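Local atomic coordinates of catechol 1,2-dioxygenase (Acinetobacter sp., PDB entry 1DMH), a protein that uses one ferric ion per subunit to cleave catechol with dioxygen, giving cis,cis-muconate, an early step of the beta-ketoadipate pathway. Residues 128-140 / 184-196. Residues are numbered along the deposited sequence; the frame is centred on the assembly and turned at random.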
# COMPACT_ATOMS: atom_id res chain seq x y z
N ASP A 128 -16.62 19.77 24.26
CA ASP A 128 -15.80 18.82 25.00
C ASP A 128 -16.05 19.00 26.49
O ASP A 128 -15.65 20.00 27.08
CB ASP A 128 -14.30 19.01 24.69
CG ASP A 128 -13.46 17.81 25.12
OD1 ASP A 128 -13.71 17.27 26.22
OD2 ASP A 128 -12.54 17.41 24.38
N PRO A 129 -16.68 18.00 27.13
CA PRO A 129 -16.99 18.04 28.56
C PRO A 129 -15.78 18.28 29.42
O PRO A 129 -15.86 18.97 30.43
CB PRO A 129 -17.60 16.66 28.80
CG PRO A 129 -18.27 16.37 27.47
CD PRO A 129 -17.10 16.71 26.56
N ASN A 130 -14.64 17.73 29.03
CA ASN A 130 -13.44 17.90 29.83
C ASN A 130 -12.47 18.92 29.29
O ASN A 130 -11.34 18.99 29.74
CB ASN A 130 -12.73 16.55 29.99
CG ASN A 130 -13.65 15.48 30.53
OD1 ASN A 130 -14.21 15.61 31.61
ND2 ASN A 130 -13.83 14.42 29.76
N GLY A 131 -12.91 19.73 28.34
CA GLY A 131 -12.01 20.71 27.79
C GLY A 131 -11.58 21.71 28.83
O GLY A 131 -12.37 22.12 29.67
N HIS A 132 -10.31 22.08 28.80
CA HIS A 132 -9.76 23.08 29.72
C HIS A 132 -9.44 24.29 28.84
O HIS A 132 -8.73 24.16 27.84
CB HIS A 132 -8.50 22.54 30.39
CG HIS A 132 -7.90 23.48 31.38
ND1 HIS A 132 -8.62 23.99 32.45
CD2 HIS A 132 -6.67 24.03 31.47
CE1 HIS A 132 -7.85 24.80 33.15
NE2 HIS A 132 -6.66 24.84 32.58
N THR A 133 -9.98 25.45 29.19
CA THR A 133 -9.77 26.66 28.40
C THR A 133 -8.32 27.00 28.19
O THR A 133 -7.54 26.98 29.12
CB THR A 133 -10.46 27.87 29.05
OG1 THR A 133 -11.83 27.57 29.27
CG2 THR A 133 -10.39 29.09 28.12
N LEU A 134 -7.98 27.34 26.95
CA LEU A 134 -6.61 27.70 26.57
C LEU A 134 -6.66 29.00 25.78
O LEU A 134 -7.43 29.11 24.82
CB LEU A 134 -6.03 26.61 25.65
CG LEU A 134 -4.52 26.43 25.44
CD1 LEU A 134 -4.30 26.11 23.99
CD2 LEU A 134 -3.71 27.59 25.88
N ILE A 135 -5.85 29.98 26.18
CA ILE A 135 -5.74 31.26 25.46
C ILE A 135 -4.36 31.12 24.79
O ILE A 135 -3.35 31.03 25.49
CB ILE A 135 -5.70 32.51 26.43
CG1 ILE A 135 -6.98 32.58 27.26
CG2 ILE A 135 -5.47 33.81 25.66
CD1 ILE A 135 -8.22 32.66 26.44
N LEU A 136 -4.32 31.09 23.47
CA LEU A 136 -3.04 30.92 22.76
C LEU A 136 -2.84 32.19 21.93
O LEU A 136 -3.71 32.59 21.17
CB LEU A 136 -3.14 29.72 21.85
CG LEU A 136 -1.96 28.93 21.25
CD1 LEU A 136 -2.40 28.52 19.86
CD2 LEU A 136 -0.66 29.69 21.21
N HIS A 137 -1.69 32.82 22.09
CA HIS A 137 -1.46 34.03 21.34
C HIS A 137 0.02 34.24 21.05
O HIS A 137 0.89 33.58 21.63
CB HIS A 137 -2.05 35.22 22.12
CG HIS A 137 -1.47 35.41 23.49
ND1 HIS A 137 -0.39 36.23 23.73
CD2 HIS A 137 -1.78 34.84 24.68
CE1 HIS A 137 -0.06 36.17 25.01
NE2 HIS A 137 -0.89 35.33 25.61
N GLY A 138 0.30 35.13 20.12
CA GLY A 138 1.67 35.40 19.77
C GLY A 138 1.75 36.45 18.71
O GLY A 138 0.74 37.05 18.33
N THR A 139 2.96 36.68 18.23
CA THR A 139 3.19 37.67 17.19
C THR A 139 3.87 36.98 16.02
O THR A 139 4.65 36.05 16.22
CB THR A 139 4.15 38.80 17.71
OG1 THR A 139 3.55 39.47 18.83
CG2 THR A 139 4.44 39.81 16.58
N ILE A 140 3.56 37.42 14.81
CA ILE A 140 4.22 36.86 13.64
C ILE A 140 5.25 37.89 13.18
O ILE A 140 4.92 39.06 13.00
CB ILE A 140 3.22 36.61 12.48
CG1 ILE A 140 2.14 35.62 12.93
CG2 ILE A 140 3.98 36.11 11.24
CD1 ILE A 140 2.70 34.26 13.39
N THR A 184 -3.36 38.15 10.99
CA THR A 184 -2.75 38.95 12.04
C THR A 184 -3.23 40.41 11.96
O THR A 184 -3.53 40.94 10.88
CB THR A 184 -1.21 38.86 12.00
OG1 THR A 184 -0.73 39.23 10.70
CG2 THR A 184 -0.76 37.43 12.31
N ASP A 185 -3.34 41.05 13.12
CA ASP A 185 -3.80 42.43 13.23
C ASP A 185 -2.66 43.44 13.02
O ASP A 185 -1.53 43.05 12.68
CB ASP A 185 -4.44 42.63 14.61
CG ASP A 185 -3.45 42.45 15.75
OD1 ASP A 185 -2.23 42.56 15.51
OD2 ASP A 185 -3.89 42.22 16.89
N GLU A 186 -2.98 44.72 13.24
CA GLU A 186 -2.05 45.86 13.08
C GLU A 186 -0.71 45.71 13.77
O GLU A 186 0.25 46.40 13.44
CB GLU A 186 -2.68 47.15 13.62
CG GLU A 186 -4.09 47.42 13.15
CD GLU A 186 -5.08 46.40 13.69
OE1 GLU A 186 -5.23 46.33 14.93
OE2 GLU A 186 -5.70 45.66 12.87
N ASN A 187 -0.64 44.81 14.75
CA ASN A 187 0.61 44.62 15.46
C ASN A 187 1.18 43.25 15.17
O ASN A 187 2.06 42.78 15.91
CB ASN A 187 0.41 44.90 16.94
CG ASN A 187 -0.04 46.33 17.18
OD1 ASN A 187 0.46 47.26 16.54
ND2 ASN A 187 -0.98 46.51 18.10
N GLY A 188 0.70 42.62 14.11
CA GLY A 188 1.20 41.31 13.73
C GLY A 188 0.86 40.21 14.73
O GLY A 188 1.54 39.18 14.79
N GLN A 189 -0.20 40.42 15.50
CA GLN A 189 -0.61 39.45 16.50
C GLN A 189 -1.83 38.58 16.16
O GLN A 189 -2.69 38.96 15.36
CB GLN A 189 -0.82 40.16 17.83
CG GLN A 189 0.46 40.80 18.36
CD GLN A 189 0.29 41.40 19.76
OE1 GLN A 189 -0.63 42.18 20.01
NE2 GLN A 189 1.20 41.04 20.66
N TYR A 190 -1.87 37.40 16.77
CA TYR A 190 -3.00 36.49 16.60
C TYR A 190 -3.33 36.05 18.02
O TYR A 190 -2.46 36.00 18.89
CB TYR A 190 -2.62 35.28 15.73
CG TYR A 190 -1.66 34.29 16.40
CD1 TYR A 190 -0.28 34.50 16.37
CD2 TYR A 190 -2.14 33.19 17.09
CE1 TYR A 190 0.60 33.63 17.02
CE2 TYR A 190 -1.27 32.31 17.74
CZ TYR A 190 0.10 32.54 17.70
OH TYR A 190 0.96 31.68 18.36
N ARG A 191 -4.59 35.77 18.27
CA ARG A 191 -4.97 35.33 19.59
C ARG A 191 -6.17 34.44 19.43
O ARG A 191 -7.10 34.77 18.69
CB ARG A 191 -5.31 36.54 20.45
CG ARG A 191 -5.76 36.20 21.85
CD ARG A 191 -6.10 37.47 22.60
NE ARG A 191 -6.85 37.22 23.84
CZ ARG A 191 -6.31 37.10 25.05
NH1 ARG A 191 -4.98 37.24 25.20
NH2 ARG A 191 -7.09 36.86 26.11
N VAL A 192 -6.15 33.28 20.07
CA VAL A 192 -7.30 32.42 19.97
C VAL A 192 -7.68 31.88 21.31
O VAL A 192 -6.84 31.79 22.21
CB VAL A 192 -7.07 31.19 19.05
CG1 VAL A 192 -6.83 31.65 17.69
CG2 VAL A 192 -5.90 30.37 19.54
N ARG A 193 -8.95 31.57 21.45
CA ARG A 193 -9.44 30.94 22.66
C ARG A 193 -9.85 29.53 22.18
O ARG A 193 -10.61 29.38 21.22
CB ARG A 193 -10.65 31.68 23.24
CG ARG A 193 -11.34 30.84 24.29
CD ARG A 193 -12.49 31.54 25.00
NE ARG A 193 -13.18 30.54 25.80
CZ ARG A 193 -14.12 30.80 26.70
NH1 ARG A 193 -14.49 32.05 26.91
NH2 ARG A 193 -14.68 29.81 27.38
N THR A 194 -9.32 28.49 22.83
CA THR A 194 -9.66 27.13 22.45
C THR A 194 -9.52 26.25 23.71
O THR A 194 -9.74 26.76 24.82
CB THR A 194 -8.74 26.64 21.31
OG1 THR A 194 -9.19 25.37 20.85
CG2 THR A 194 -7.30 26.55 21.77
N ILE A 195 -9.22 24.96 23.56
CA ILE A 195 -9.01 24.12 24.73
C ILE A 195 -7.67 23.39 24.58
O ILE A 195 -7.15 23.27 23.46
CB ILE A 195 -10.13 23.04 24.92
CG1 ILE A 195 -10.20 22.14 23.70
CG2 ILE A 195 -11.48 23.70 25.20
CD1 ILE A 195 -11.14 20.96 23.86
N LEU A 196 -7.10 22.93 25.69
CA LEU A 196 -5.84 22.18 25.64
C LEU A 196 -6.09 20.83 25.01
O LEU A 196 -6.96 20.09 25.44
CB LEU A 196 -5.27 21.93 27.03
CG LEU A 196 -4.20 22.86 27.58
CD1 LEU A 196 -3.78 22.30 28.93
CD2 LEU A 196 -3.00 22.91 26.65
O HOH W 1 -8.42 20.67 27.62
O HOH W 2 -13.74 27.02 27.11
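Leu134 with Thr194, Leu136 with Val192 and Gly138 with Tyr190 are the hydrogen-bonded pairs of an antiparallel ladder, each giving and taking one backbone bond; Leu136 N meets Val192 O at 2.9 Å. One further backbone hydrogen bond extends it at each end: Leu196 N to His132 O, and Ile140 N to Gly188 O at 2.7 Å. Beyond the first of these, water 1 accepts from His132 N and donates to Leu196 O. At the other end Asp185 OD1 takes Asn187 N and Gln189 N from opposite faces of its carboxylate, bracing the type I turn 185-188 that leads into strand 189-195. Strands 133-141 and 189-195 belong to the mixed beta-sheet core of the intradiol dioxygenase fold; strand 283-291 flanks the first on its other edge. The Tyr190 ring, its CG between backbone N and carbonyl carbon (chi1 70°), lies back across the neighbouring strand, with Gly138 N 3.4 Å above its plane and CE1 3.4 Å from Gly138 CA. Its buried hydroxyl is hydrogen-bonded to Phe288 O and Tyr227 OH. On the other face of the sheet Ile135 CG2 sits over the Arg191 guanidinium, 3.4 Å from CZ, while Arg191 NH2 is hydrogen-bonded to Asn277 OD1. Water 2, in the plane of the Arg193 guanidinium, links NH2 to Thr133 OG1; that NH2 also forms a salt bridge with Glu280. Gln189 NE2 reaches Thr139 OG1 only weakly, at 3.4 Å.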